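Local structure of alpha-amylase (Eisenia fetida, 6M4K) at residues Glu33-Trp36 with Leu37-Asn41; Leu210-Ile213 with Leu214-Asn218; Leu280-Gly284 with Glu285-Gln289; Asn323-Lys326 with Ile327-Phe331; Cys377-Gly380 with Glu381-Cys384. The protein probably catalyses the endohydrolysis of alpha-1,4-glucosidic linkages in starch-like polysaccharides, as a calcium-binding, cold-active amylase of glycosyl hydrolase family 13. All coordinates share one frame; numbering follows the deposited sequence.

Interaction 1 (Glu33-Trp36 with Leu37-Asn41)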
loop_
_atom_site.group_PDB
_atom_site.type_symbol
_atom_site.label_atom_id
_atom_site.label_comp_id
_atom_site.label_asym_id
_atom_site.label_seq_id
_atom_site.Cartn_x
_atom_site.Cartn_y
_atom_site.Cartn_z
ATOM N N GLU A 33 -6.594 14.881 7.521
ATOM C CA GLU A 33 -7.168 13.553 7.364
ATOM C C GLU A 33 -6.907 12.662 8.572
ATOM O O GLU A 33 -7.670 11.727 8.816
ATOM C CB GLU A 33 -6.614 12.902 6.096
ATOM C CG GLU A 33 -7.405 11.691 5.635
ATOM C CD GLU A 33 -8.773 12.051 5.076
ATOM O OE1 GLU A 33 -9.127 13.255 5.028
ATOM O OE2 GLU A 33 -9.494 11.122 4.664
ATOM N N CYS A 34 -5.842 12.929 9.336
ATOM C CA CYS A 34 -5.538 12.072 10.476
ATOM C C CYS A 34 -6.679 12.021 11.484
ATOM O O CYS A 34 -6.878 10.984 12.117
ATOM C CB CYS A 34 -4.197 12.461 11.109
ATOM S SG CYS A 34 -2.826 11.799 10.127
ATOM N N GLN A 35 -7.463 13.095 11.616
ATOM C CA GLN A 35 -8.619 13.048 12.507
ATOM C C GLN A 35 -9.645 12.041 12.005
ATOM O O GLN A 35 -10.160 11.221 12.775
ATOM C CB GLN A 35 -9.256 14.431 12.651
ATOM C CG GLN A 35 -10.398 14.457 13.658
ATOM C CD GLN A 35 -9.933 14.129 15.065
ATOM O OE1 GLN A 35 -9.305 14.957 15.726
ATOM N NE2 GLN A 35 -10.223 12.917 15.524
ATOM N N TRP A 36 -9.973 12.109 10.709
ATOM C CA TRP A 36 -10.906 11.156 10.118
ATOM C C TRP A 36 -10.380 9.731 10.245
ATOM O O TRP A 36 -11.122 8.809 10.609
ATOM C CB TRP A 36 -11.155 11.526 8.644
ATOM C CG TRP A 36 -12.298 10.753 8.040
ATOM C CD1 TRP A 36 -13.598 11.175 7.907
ATOM C CD2 TRP A 36 -12.257 9.415 7.526
ATOM N NE1 TRP A 36 -14.356 10.182 7.334
ATOM C CE2 TRP A 36 -13.562 9.089 7.092
ATOM C CE3 TRP A 36 -11.240 8.463 7.377
ATOM C CZ2 TRP A 36 -13.882 7.842 6.537
ATOM C CZ3 TRP A 36 -11.553 7.227 6.828
ATOM C CH2 TRP A 36 -12.868 6.925 6.416
ATOM N N LEU A 37 -9.095 9.542 9.950
ATOM C CA LEU A 37 -8.489 8.221 10.044
ATOM C C LEU A 37 -8.537 7.678 11.465
ATOM O O LEU A 37 -8.844 6.501 11.667
ATOM C CB LEU A 37 -7.053 8.275 9.543
ATOM C CG LEU A 37 -6.937 8.512 8.040
ATOM C CD1 LEU A 37 -5.529 8.972 7.685
ATOM C CD2 LEU A 37 -7.286 7.251 7.267
ATOM N N ALA A 38 -8.225 8.519 12.456
ATOM C CA ALA A 38 -8.314 8.081 13.848
ATOM C C ALA A 38 -9.742 7.692 14.214
ATOM O O ALA A 38 -9.968 6.656 14.846
ATOM C CB ALA A 38 -7.791 9.183 14.775
ATOM N N ASP A 39 -10.719 8.508 13.807
ATOM C CA ASP A 39 -12.118 8.219 14.117
ATOM C C ASP A 39 -12.575 6.901 13.509
ATOM O O ASP A 39 -13.506 6.271 14.027
ATOM C CB ASP A 39 -13.024 9.351 13.620
ATOM C CG ASP A 39 -12.839 10.645 14.392
ATOM O OD1 ASP A 39 -12.225 10.624 15.479
ATOM O OD2 ASP A 39 -13.329 11.684 13.906
ATOM N N HIS A 40 -11.950 6.478 12.410
ATOM C CA HIS A 40 -12.284 5.233 11.739
ATOM C C HIS A 40 -11.283 4.132 12.034
ATOM O O HIS A 40 -11.336 3.061 11.417
ATOM C CB HIS A 40 -12.465 5.473 10.241
ATOM C CG HIS A 40 -13.665 6.308 9.939
ATOM N ND1 HIS A 40 -13.666 7.678 10.078
ATOM C CD2 HIS A 40 -14.925 5.963 9.583
ATOM C CE1 HIS A 40 -14.868 8.147 9.788
ATOM N NE2 HIS A 40 -15.650 7.127 9.484
ATOM N N ASN A 41 -10.385 4.372 12.982
ATOM C CA ASN A 41 -9.509 3.335 13.515
ATOM C C ASN A 41 -8.607 2.707 12.454
ATOM O O ASN A 41 -8.359 1.500 12.448
ATOM C CB ASN A 41 -10.276 2.326 14.362
ATOM C CG ASN A 41 -10.712 2.939 15.662
ATOM O OD1 ASN A 41 -9.877 3.399 16.433
ATOM N ND2 ASN A 41 -12.009 3.032 15.880
#

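Interaction 2 (Leu210-Ile213 with Leu214-Asn218)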
loop_
_atom_site.group_PDB
_atom_site.type_symbol
_atom_site.label_atom_id
_atom_site.label_comp_id
_atom_site.label_asym_id
_atom_site.label_seq_id
_atom_site.Cartn_x
_atom_site.Cartn_y
_atom_site.Cartn_z
ATOM N N LEU A 210 21.195 -2.962 2.444
ATOM C CA LEU A 210 20.063 -2.585 3.283
ATOM C C LEU A 210 20.335 -2.890 4.752
ATOM O O LEU A 210 20.026 -2.079 5.630
ATOM C CB LEU A 210 18.796 -3.300 2.805
ATOM C CG LEU A 210 18.180 -2.745 1.517
ATOM C CD1 LEU A 210 17.186 -3.728 0.911
ATOM C CD2 LEU A 210 17.483 -1.401 1.791
ATOM N N GLU A 211 20.938 -4.051 5.041
ATOM C CA GLU A 211 21.233 -4.380 6.435
ATOM C C GLU A 211 22.184 -3.362 7.053
ATOM O O GLU A 211 22.006 -2.953 8.207
ATOM C CB GLU A 211 21.812 -5.792 6.551
ATOM C CG GLU A 211 22.115 -6.196 7.989
ATOM C CD GLU A 211 22.745 -7.569 8.098
ATOM O OE1 GLU A 211 22.545 -8.397 7.187
ATOM O OE2 GLU A 211 23.449 -7.817 9.099
ATOM N N ALA A 212 23.184 -2.919 6.283
ATOM C CA ALA A 212 24.144 -1.947 6.798
ATOM C C ALA A 212 23.493 -0.593 7.045
ATOM O O ALA A 212 23.832 0.100 8.008
ATOM C CB ALA A 212 25.307 -1.794 5.819
ATOM N N ILE A 213 22.574 -0.179 6.166
ATOM C CA ILE A 213 21.858 1.077 6.371
ATOM C C ILE A 213 20.938 0.977 7.582
ATOM O O ILE A 213 20.922 1.859 8.450
ATOM C CB ILE A 213 21.089 1.466 5.095
ATOM C CG1 ILE A 213 22.074 1.744 3.949
ATOM C CG2 ILE A 213 20.170 2.656 5.362
ATOM C CD1 ILE A 213 21.416 1.801 2.577
ATOM N N LEU A 214 20.169 -0.112 7.668
ATOM C CA LEU A 214 19.248 -0.265 8.790
ATOM C C LEU A 214 19.988 -0.343 10.122
ATOM O O LEU A 214 19.478 0.137 11.142
ATOM C CB LEU A 214 18.354 -1.492 8.592
ATOM C CG LEU A 214 17.408 -1.440 7.384
ATOM C CD1 LEU A 214 16.495 -2.667 7.356
ATOM C CD2 LEU A 214 16.589 -0.167 7.325
ATOM N N GLY A 215 21.194 -0.927 10.131
ATOM C CA GLY A 215 21.984 -0.994 11.353
ATOM C C GLY A 215 22.439 0.355 11.872
ATOM O O GLY A 215 22.827 0.462 13.040
ATOM N N ARG A 216 22.399 1.388 11.031
ATOM C CA ARG A 216 22.744 2.743 11.429
ATOM C C ARG A 216 21.557 3.515 11.984
ATOM O O ARG A 216 21.729 4.645 12.444
ATOM C CB ARG A 216 23.306 3.512 10.232
ATOM C CG ARG A 216 24.669 3.047 9.745
ATOM C CD ARG A 216 24.881 3.514 8.306
ATOM N NE ARG A 216 26.294 3.582 7.924
ATOM C CZ ARG A 216 27.050 2.536 7.596
ATOM N NH1 ARG A 216 26.547 1.311 7.610
ATOM N NH2 ARG A 216 28.325 2.720 7.264
ATOM N N LEU A 217 20.359 2.938 11.970
ATOM C CA LEU A 217 19.176 3.704 12.336
ATOM C C LEU A 217 19.051 3.856 13.845
ATOM O O LEU A 217 19.377 2.941 14.612
ATOM C CB LEU A 217 17.908 3.037 11.803
ATOM C CG LEU A 217 17.755 3.004 10.286
ATOM C CD1 LEU A 217 16.386 2.431 9.914
ATOM C CD2 LEU A 217 17.929 4.387 9.695
ATOM N N ASN A 218 18.573 5.023 14.264
ATOM C CA ASN A 218 18.174 5.267 15.637
ATOM C C ASN A 218 16.782 4.696 15.888
ATOM O O ASN A 218 15.993 4.480 14.962
ATOM C CB ASN A 218 18.147 6.767 15.917
ATOM C CG ASN A 218 19.495 7.424 15.708
ATOM O OD1 ASN A 218 20.541 6.797 15.890
ATOM N ND2 ASN A 218 19.478 8.693 15.325
#

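Interaction 3 (Leu280-Gly284 with Glu285-Gln289)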
loop_
_atom_site.group_PDB
_atom_site.type_symbol
_atom_site.label_atom_id
_atom_site.label_comp_id
_atom_site.label_asym_id
_atom_site.label_seq_id
_atom_site.Cartn_x
_atom_site.Cartn_y
_atom_site.Cartn_z
ATOM N N LEU A 280 -10.243 -19.786 -2.620
ATOM C CA LEU A 280 -9.652 -18.989 -1.548
ATOM C C LEU A 280 -9.677 -19.684 -0.196
ATOM O O LEU A 280 -9.193 -19.103 0.782
ATOM C CB LEU A 280 -10.354 -17.635 -1.458
ATOM C CG LEU A 280 -10.201 -16.739 -2.687
ATOM C CD1 LEU A 280 -11.003 -15.458 -2.525
ATOM C CD2 LEU A 280 -8.729 -16.424 -2.963
ATOM N N VAL A 281 -10.234 -20.899 -0.112
ATOM C CA VAL A 281 -10.339 -21.619 1.157
ATOM C C VAL A 281 -9.005 -21.677 1.898
ATOM O O VAL A 281 -8.969 -21.646 3.133
ATOM C CB VAL A 281 -10.951 -23.020 0.917
ATOM C CG1 VAL A 281 -10.056 -23.868 0.017
ATOM C CG2 VAL A 281 -11.235 -23.737 2.231
ATOM N N ASN A 282 -7.893 -21.745 1.168
ATOM C CA ASN A 282 -6.564 -21.829 1.763
ATOM C C ASN A 282 -5.688 -20.638 1.375
ATOM O O ASN A 282 -4.454 -20.744 1.347
ATOM C CB ASN A 282 -5.880 -23.133 1.354
ATOM C CG ASN A 282 -5.560 -23.175 -0.134
ATOM O OD1 ASN A 282 -6.207 -22.504 -0.949
ATOM N ND2 ASN A 282 -4.540 -23.954 -0.493
ATOM N N PHE A 283 -6.300 -19.498 1.073
ATOM C CA PHE A 283 -5.532 -18.360 0.597
ATOM C C PHE A 283 -4.509 -17.906 1.633
ATOM O O PHE A 283 -4.778 -17.858 2.834
ATOM C CB PHE A 283 -6.452 -17.194 0.262
ATOM C CG PHE A 283 -5.698 -16.008 -0.256
ATOM C CD1 PHE A 283 -5.128 -16.042 -1.517
ATOM C CD2 PHE A 283 -5.501 -14.887 0.535
ATOM C CE1 PHE A 283 -4.391 -14.963 -1.995
ATOM C CE2 PHE A 283 -4.766 -13.814 0.060
ATOM C CZ PHE A 283 -4.217 -13.858 -1.205
ATOM N N GLY A 284 -3.331 -17.544 1.140
ATOM C CA GLY A 284 -2.271 -17.035 1.983
ATOM C C GLY A 284 -0.961 -17.676 1.601
ATOM O O GLY A 284 -0.689 -17.901 0.417
ATOM N N GLU A 285 -0.158 -17.998 2.620
ATOM C CA GLU A 285 1.164 -18.566 2.384
ATOM C C GLU A 285 1.095 -19.818 1.516
ATOM O O GLU A 285 1.994 -20.052 0.702
ATOM C CB GLU A 285 1.834 -18.871 3.729
ATOM C CG GLU A 285 3.289 -19.322 3.627
ATOM C CD GLU A 285 3.941 -19.534 4.983
ATOM O OE1 GLU A 285 3.295 -19.265 6.020
ATOM O OE2 GLU A 285 5.116 -19.958 5.002
ATOM N N GLY A 286 0.035 -20.616 1.657
ATOM C CA GLY A 286 -0.092 -21.858 0.909
ATOM C C GLY A 286 -0.282 -21.679 -0.583
ATOM O O GLY A 286 -0.155 -22.650 -1.340
ATOM N N TRP A 287 -0.587 -20.466 -1.031
ATOM C CA TRP A 287 -0.614 -20.184 -2.458
ATOM C C TRP A 287 0.774 -19.924 -3.027
ATOM O O TRP A 287 0.884 -19.419 -4.146
ATOM C CB TRP A 287 -1.554 -19.009 -2.746
ATOM C CG TRP A 287 -3.000 -19.404 -2.807
ATOM C CD1 TRP A 287 -3.684 -20.182 -1.909
ATOM C CD2 TRP A 287 -3.942 -19.045 -3.826
ATOM N NE1 TRP A 287 -4.988 -20.320 -2.312
ATOM C CE2 TRP A 287 -5.173 -19.634 -3.484
ATOM C CE3 TRP A 287 -3.860 -18.282 -4.997
ATOM C CZ2 TRP A 287 -6.315 -19.485 -4.272
ATOM C CZ3 TRP A 287 -4.989 -18.141 -5.781
ATOM C CH2 TRP A 287 -6.203 -18.736 -5.412
ATOM N N GLY A 288 1.835 -20.268 -2.298
ATOM C CA GLY A 288 3.173 -19.933 -2.743
ATOM C C GLY A 288 3.583 -18.513 -2.425
ATOM O O GLY A 288 4.433 -17.944 -3.122
ATOM N N GLN A 289 2.994 -17.920 -1.394
ATOM C CA GLN A 289 3.254 -16.540 -1.001
ATOM C C GLN A 289 4.093 -16.515 0.270
ATOM O O GLN A 289 4.340 -17.543 0.909
ATOM C CB GLN A 289 1.933 -15.784 -0.788
ATOM C CG GLN A 289 1.040 -15.777 -2.023
ATOM C CD GLN A 289 -0.237 -14.950 -1.866
ATOM O OE1 GLN A 289 -0.510 -14.362 -0.806
ATOM N NE2 GLN A 289 -1.014 -14.876 -2.932
HETATM O O HOH W 1 -2.305 -20.614 3.108
#

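Interaction 4 (Asn323-Lys326 with Ile327-Phe331). With SO4 (sulfate ion), chain F.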
loop_
_atom_site.group_PDB
_atom_site.type_symbol
_atom_site.label_atom_id
_atom_site.label_comp_id
_atom_site.label_asym_id
_atom_site.label_seq_id
_atom_site.Cartn_x
_atom_site.Cartn_y
_atom_site.Cartn_z
ATOM N N ASN A 323 -16.707 -2.325 -8.388
ATOM C CA ASN A 323 -17.479 -3.370 -7.724
ATOM C C ASN A 323 -16.600 -4.561 -7.368
ATOM O O ASN A 323 -16.635 -5.061 -6.239
ATOM C CB ASN A 323 -18.657 -3.806 -8.600
ATOM C CG ASN A 323 -19.722 -4.530 -7.812
ATOM O OD1 ASN A 323 -20.185 -4.041 -6.777
ATOM N ND2 ASN A 323 -20.105 -5.714 -8.280
ATOM N N MET A 324 -15.802 -5.025 -8.328
ATOM C CA MET A 324 -14.883 -6.127 -8.060
ATOM C C MET A 324 -13.807 -5.720 -7.062
ATOM O O MET A 324 -13.392 -6.528 -6.226
ATOM C CB MET A 324 -14.231 -6.566 -9.362
ATOM C CG MET A 324 -15.184 -7.302 -10.295
ATOM S SD MET A 324 -14.321 -8.029 -11.702
ATOM C CE MET A 324 -13.889 -6.563 -12.596
ATOM N N TYR A 325 -13.328 -4.483 -7.153
ATOM C CA TYR A 325 -12.318 -3.989 -6.219
ATOM C C TYR A 325 -12.816 -4.031 -4.784
ATOM O O TYR A 325 -12.064 -4.385 -3.866
ATOM C CB TYR A 325 -12.012 -2.556 -6.607
ATOM C CG TYR A 325 -10.855 -1.871 -5.922
ATOM C CD1 TYR A 325 -9.544 -2.297 -6.105
ATOM C CD2 TYR A 325 -11.064 -0.728 -5.170
ATOM C CE1 TYR A 325 -8.476 -1.619 -5.520
ATOM C CE2 TYR A 325 -10.009 -0.050 -4.585
ATOM C CZ TYR A 325 -8.725 -0.504 -4.757
ATOM O OH TYR A 325 -7.701 0.215 -4.191
ATOM N N LYS A 326 -14.077 -3.674 -4.563
ATOM C CA LYS A 326 -14.627 -3.736 -3.217
ATOM C C LYS A 326 -14.747 -5.174 -2.735
ATOM O O LYS A 326 -14.559 -5.449 -1.545
ATOM C CB LYS A 326 -15.987 -3.042 -3.166
ATOM C CG LYS A 326 -15.894 -1.531 -3.247
ATOM C CD LYS A 326 -17.274 -0.905 -3.196
ATOM C CE LYS A 326 -17.969 -1.011 -4.531
ATOM N NZ LYS A 326 -19.291 -0.315 -4.493
ATOM N N ILE A 327 -15.093 -6.103 -3.630
ATOM C CA ILE A 327 -15.157 -7.511 -3.240
ATOM C C ILE A 327 -13.783 -8.002 -2.794
ATOM O O ILE A 327 -13.636 -8.630 -1.741
ATOM C CB ILE A 327 -15.717 -8.365 -4.390
ATOM C CG1 ILE A 327 -17.184 -8.017 -4.636
ATOM C CG2 ILE A 327 -15.564 -9.847 -4.062
ATOM C CD1 ILE A 327 -17.745 -8.639 -5.911
ATOM N N ALA A 328 -12.763 -7.739 -3.609
ATOM C CA ALA A 328 -11.411 -8.181 -3.278
ATOM C C ALA A 328 -10.924 -7.546 -1.981
ATOM O O ALA A 328 -10.293 -8.217 -1.156
ATOM C CB ALA A 328 -10.464 -7.832 -4.424
ATOM N N THR A 329 -11.184 -6.248 -1.797
ATOM C CA THR A 329 -10.744 -5.562 -0.584
ATOM C C THR A 329 -11.488 -6.088 0.636
ATOM O O THR A 329 -10.888 -6.279 1.701
ATOM C CB THR A 329 -10.920 -4.045 -0.733
ATOM O OG1 THR A 329 -10.172 -3.572 -1.862
ATOM C CG2 THR A 329 -10.431 -3.330 0.524
ATOM N N ALA A 330 -12.790 -6.345 0.502
ATOM C CA ALA A 330 -13.541 -6.891 1.627
ATOM C C ALA A 330 -12.989 -8.245 2.041
ATOM O O ALA A 330 -12.825 -8.520 3.234
ATOM C CB ALA A 330 -15.024 -7.008 1.270
ATOM N N PHE A 331 -12.722 -9.120 1.069
ATOM C CA PHE A 331 -12.099 -10.394 1.398
ATOM C C PHE A 331 -10.778 -10.188 2.131
ATOM O O PHE A 331 -10.531 -10.808 3.173
ATOM C CB PHE A 331 -11.888 -11.258 0.151
ATOM C CG PHE A 331 -11.182 -12.542 0.468
ATOM C CD1 PHE A 331 -11.886 -13.613 0.991
ATOM C CD2 PHE A 331 -9.806 -12.654 0.317
ATOM C CE1 PHE A 331 -11.243 -14.784 1.326
ATOM C CE2 PHE A 331 -9.151 -13.824 0.673
ATOM C CZ PHE A 331 -9.873 -14.891 1.169
HETATM S S SO4 F . -16.856 -3.449 -12.060
HETATM O O1 SO4 F . -16.014 -4.197 -11.129
HETATM O O2 SO4 F . -17.882 -4.351 -12.572
HETATM O O3 SO4 F . -17.477 -2.337 -11.337
HETATM O O4 SO4 F . -16.049 -2.924 -13.158
#

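Interaction 5 (Cys377-Gly380 with Glu381-Cys384)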
loop_
_atom_site.group_PDB
_atom_site.type_symbol
_atom_site.label_atom_id
_atom_site.label_comp_id
_atom_site.label_asym_id
_atom_site.label_seq_id
_atom_site.Cartn_x
_atom_site.Cartn_y
_atom_site.Cartn_z
ATOM N N CYS A 377 -12.864 14.849 -1.299
ATOM C CA CYS A 377 -13.164 13.468 -1.643
ATOM C C CYS A 377 -14.427 13.366 -2.487
ATOM O O CYS A 377 -15.402 14.093 -2.273
ATOM C CB CYS A 377 -13.308 12.629 -0.379
ATOM S SG CYS A 377 -11.716 12.285 0.417
ATOM N N PHE A 378 -14.389 12.466 -3.466
ATOM C CA PHE A 378 -15.543 12.080 -4.273
ATOM C C PHE A 378 -15.944 13.144 -5.288
ATOM O O PHE A 378 -17.068 13.111 -5.794
ATOM C CB PHE A 378 -16.761 11.679 -3.427
ATOM C CG PHE A 378 -16.430 10.823 -2.230
ATOM C CD1 PHE A 378 -15.489 9.805 -2.309
ATOM C CD2 PHE A 378 -17.066 11.043 -1.021
ATOM C CE1 PHE A 378 -15.200 9.017 -1.203
ATOM C CE2 PHE A 378 -16.776 10.260 0.086
ATOM C CZ PHE A 378 -15.840 9.248 -0.014
ATOM N N ASN A 379 -15.054 14.082 -5.608
ATOM C CA ASN A 379 -15.362 15.156 -6.545
ATOM C C ASN A 379 -15.010 14.801 -7.985
ATOM O O ASN A 379 -14.971 15.695 -8.842
ATOM C CB ASN A 379 -14.663 16.446 -6.118
ATOM C CG ASN A 379 -13.165 16.393 -6.328
ATOM O OD1 ASN A 379 -12.593 15.318 -6.517
ATOM N ND2 ASN A 379 -12.514 17.555 -6.285
ATOM N N GLY A 380 -14.778 13.524 -8.277
ATOM C CA GLY A 380 -14.320 13.106 -9.583
ATOM C C GLY A 380 -12.832 13.219 -9.792
ATOM O O GLY A 380 -12.327 12.767 -10.829
ATOM N N GLU A 381 -12.113 13.849 -8.867
ATOM C CA GLU A 381 -10.666 13.982 -8.953
ATOM C C GLU A 381 -9.938 13.191 -7.882
ATOM O O GLU A 381 -8.942 12.536 -8.189
ATOM C CB GLU A 381 -10.252 15.455 -8.871
ATOM C CG GLU A 381 -10.946 16.316 -9.930
ATOM C CD GLU A 381 -10.659 17.785 -9.761
ATOM O OE1 GLU A 381 -9.479 18.177 -9.823
ATOM O OE2 GLU A 381 -11.627 18.561 -9.586
ATOM N N TRP A 382 -10.406 13.248 -6.636
ATOM C CA TRP A 382 -9.854 12.437 -5.558
ATOM C C TRP A 382 -10.795 11.266 -5.296
ATOM O O TRP A 382 -11.980 11.465 -5.013
ATOM C CB TRP A 382 -9.677 13.293 -4.308
ATOM C CG TRP A 382 -8.745 14.442 -4.523
ATOM C CD1 TRP A 382 -9.087 15.741 -4.853
ATOM C CD2 TRP A 382 -7.306 14.416 -4.453
ATOM N NE1 TRP A 382 -7.952 16.505 -4.972
ATOM C CE2 TRP A 382 -6.849 15.722 -4.729
ATOM C CE3 TRP A 382 -6.357 13.417 -4.172
ATOM C CZ2 TRP A 382 -5.494 16.055 -4.731
ATOM C CZ3 TRP A 382 -5.008 13.753 -4.174
ATOM C CH2 TRP A 382 -4.589 15.060 -4.450
ATOM N N ILE A 383 -10.261 10.044 -5.384
ATOM C CA ILE A 383 -11.097 8.851 -5.272
ATOM C C ILE A 383 -11.427 8.536 -3.814
ATOM O O ILE A 383 -12.555 8.148 -3.490
ATOM C CB ILE A 383 -10.414 7.665 -5.976
ATOM C CG1 ILE A 383 -10.061 8.031 -7.427
ATOM C CG2 ILE A 383 -11.283 6.406 -5.896
ATOM C CD1 ILE A 383 -11.261 8.480 -8.294
ATOM N N CYS A 384 -10.432 8.659 -2.928
ATOM C CA CYS A 384 -10.607 8.455 -1.484
ATOM C C CYS A 384 -11.205 7.092 -1.134
ATOM O O CYS A 384 -12.167 6.997 -0.375
ATOM C CB CYS A 384 -11.428 9.578 -0.856
ATOM S SG CYS A 384 -10.659 11.195 -0.975
HETATM O O HOH W 2 -14.192 18.183 -9.701
HETATM O O HOH W 3 -13.984 11.108 -6.977
#

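Interaction 1 (Glu33-Trp36 with Leu37-Asn41)
A Schellman motif closes helix 27-39, the first connecting helix of the barrel, and W36 and H40 stack across the last turn, H40 lying within the motif. The imidazole lies over the six-membered ring of W36 as an offset stack, centroids 3.6 Å apart and planes 16° apart. H40 is the first residue to leave helical angles, and its CG stands anti to the carbonyl carbon (chi1 -67°), which folds the ring back along the helix. H40 ND1 then donates to W36 O at 2.8 Å, the oxygen lying in the imidazole plane. H40 N reaches the same W36 O at 3.1 Å from the opposite face of the carbonyl. Behind the turn L37 N meets E33 O at 2.8 Å, and the E33 carboxylate itself is taken by H386 and R387. N41, at positive phi, sends its N to A38 O. One carbonyl gripped twice fixes the imidazole's rotation, and the bond implies that H40 carries a proton on ND1.

Interaction 2 (Leu210-Ile213 with Leu214-Asn218)
R216 NH1 donates to A212 O at 3.0 Å, where helix 207-214 runs out into a type I beta turn from L214 to L217. The acceptor lies at the edge of the guanidinium, 4° out of its plane, whereas the donor stands above the carbonyl plane of A212, well off a lone pair. An arginine suits this place because its chain, extended from CG to NE, passes CG and CD by the carbonyl and still has two nitrogens to spend: NE forms a salt bridge with D180 of helix 176-192, and NH2 has a further partner. The backbone acceptors are met in order. L210 O takes L214 N at 2.8 Å, nearly straight at 170°, and E211 O takes G215 N at 2.9 Å. Next, I213 O receives R216 N at 3.0 Å, an i to i+3 bond that marks the tightening of the last turn. L217 N closes the beta turn on L214 O at 3.1 Å. A leucine at R216 would probably leave A212 O without its side-chain donor and D180 without its positive mate. Since the carbonyls at a helix C-terminus carry partial negative charge, a cationic donor placed among them is likely to be favourable, and the same guanidinium ties this end of the helix to its neighbour.

Interaction 3 (Leu280-Gly284 with Glu285-Gln289)
W287 folds back over the loop 280-284 and meets it through polar bonds first. Its indole NE1 donates to N282 OD1 at 2.8 Å, from above the amide's carbonyl plane. The N282 amide gets there with its CG between the backbone N and the carbonyl carbon (chi1 67°), which bends the short side chain back toward the indole. W287 N also donates, to G284 O at 2.9 Å, and a water joins N282 O to G286 N, 2.8 Å from each. At the backbone angles of G284 a CB would be pressed against the carbonyl O of F283 and against E285 N, so only glycine sits here easily. Among the aromatic contacts, F283 turns its edge to the face of W287, CD1 sitting 4.0 Å from W287 CD2 with the planes at 70°. Apolar packing adds L280 CD2, 4.1 Å from W287 CZ2. The Q289 amide stands nearly perpendicular to the F283 ring, NE2 lying 3.5 Å from F283 CE1, and that NE2 is bonded to N264. The loop joins helix 259-270 to strand 295-297 and lies back on that helix: L280 and F283 pack on L265, and W287 on N264 and V268.

Interaction 4 (Asn323-Lys326 with Ile327-Phe331)
T329 turns its hydroxyl back on the preceding helical turn, so that Y325 O accepts two bonds from one residue. OG1 stands anti to the carbonyl carbon (chi1 -58°) and donates to Y325 O at 2.9 Å, while T329 N donates to it at 2.9 Å from the opposite face of the carbonyl. This buried hydroxyl therefore finds its acceptor inside its own helix, which is how a threonine can be accommodated there. It also lies over one face of the Y325 ring, 4.2 Å above the plane. Y325 itself has CG anti to its N (chi1 -171°), carrying its OH off to D300. A valine in place of T329 would probably leave Y325 O with the backbone donor alone and set a methyl against that carbonyl. I327 sends CG1 back along the helix, 3.4 Å from N323 O, and its side chain packs on P491. K326 bends at chi3 (-78°), bringing NZ to E390 and N490. At the helix start a sulfate, probably from the crystallisation liquor, accepts from N323 N (O3, 3.0 Å) and M324 N (O1, 2.9 Å), as suits an anion at a helix N-terminus. Helix 322-334 precedes barrel strand 339-344, with Y325 on M343 and T329 on L342; helix 389-401 flanks it through M391 and M394, and helix 259-270 through V269.

Interaction 5 (Cys377-Gly380 with Glu381-Cys384)
N379 OD1 gathers two backbone donors across the turn, E381 N at 2.8 Å and W382 N at 3.0 Å. The second arrives nearly in line with the amide C=O, the first from above its plane. CG lies between N379's own N and carbonyl carbon (chi1 71°), which tucks the amide into the loop, and an asparagine side chain is just long enough to act as this acceptor. F378 N donates to W382 O at 3.0 Å, and a water joins that same oxygen to G380 N. Another water spans N379 O and E381 OE2, while E381 OE1 forms a salt bridge with K373. G380, at positive phi (83°), has angles at which a CB would press on the preceding carbonyl. The loop's ends are locked by the C377-C384 disulfide, SG to SG 2.1 Å with a torsion of -76°. Outermost, the F378 ring has the CB of C377 over one face, and its CE1 packs 3.8 Å from C384 CB. The loop lies between strand 356-357 and helix 389-401. W382 meets W25 edge-to-face, near the start of helix 27-39, and I383 pairs by its backbone with S345, just past barrel strand 339-344.

Overall arrangement
All five contacts are local ones within the family 13 catalytic region, following one another along the chain in the order given. They sit around the closed eight-stranded parallel barrel: interaction 1 on helix 27-39 between the first two strands, interaction 2 at the end of helix 207-214, and interactions 3 and 4 before strands 295-297 and 339-344. Interactions 3 and 4 touch, F331 packing on F283 and L280, with centres about 17 Å apart. Interaction 5, beyond the last barrel strand, comes within about 5 Å of interaction 1 at nearest atoms, bringing the barrel's two chain ends close. Interaction 2 stands apart, about 38 Å centre to centre from interaction 5, on the calcium side.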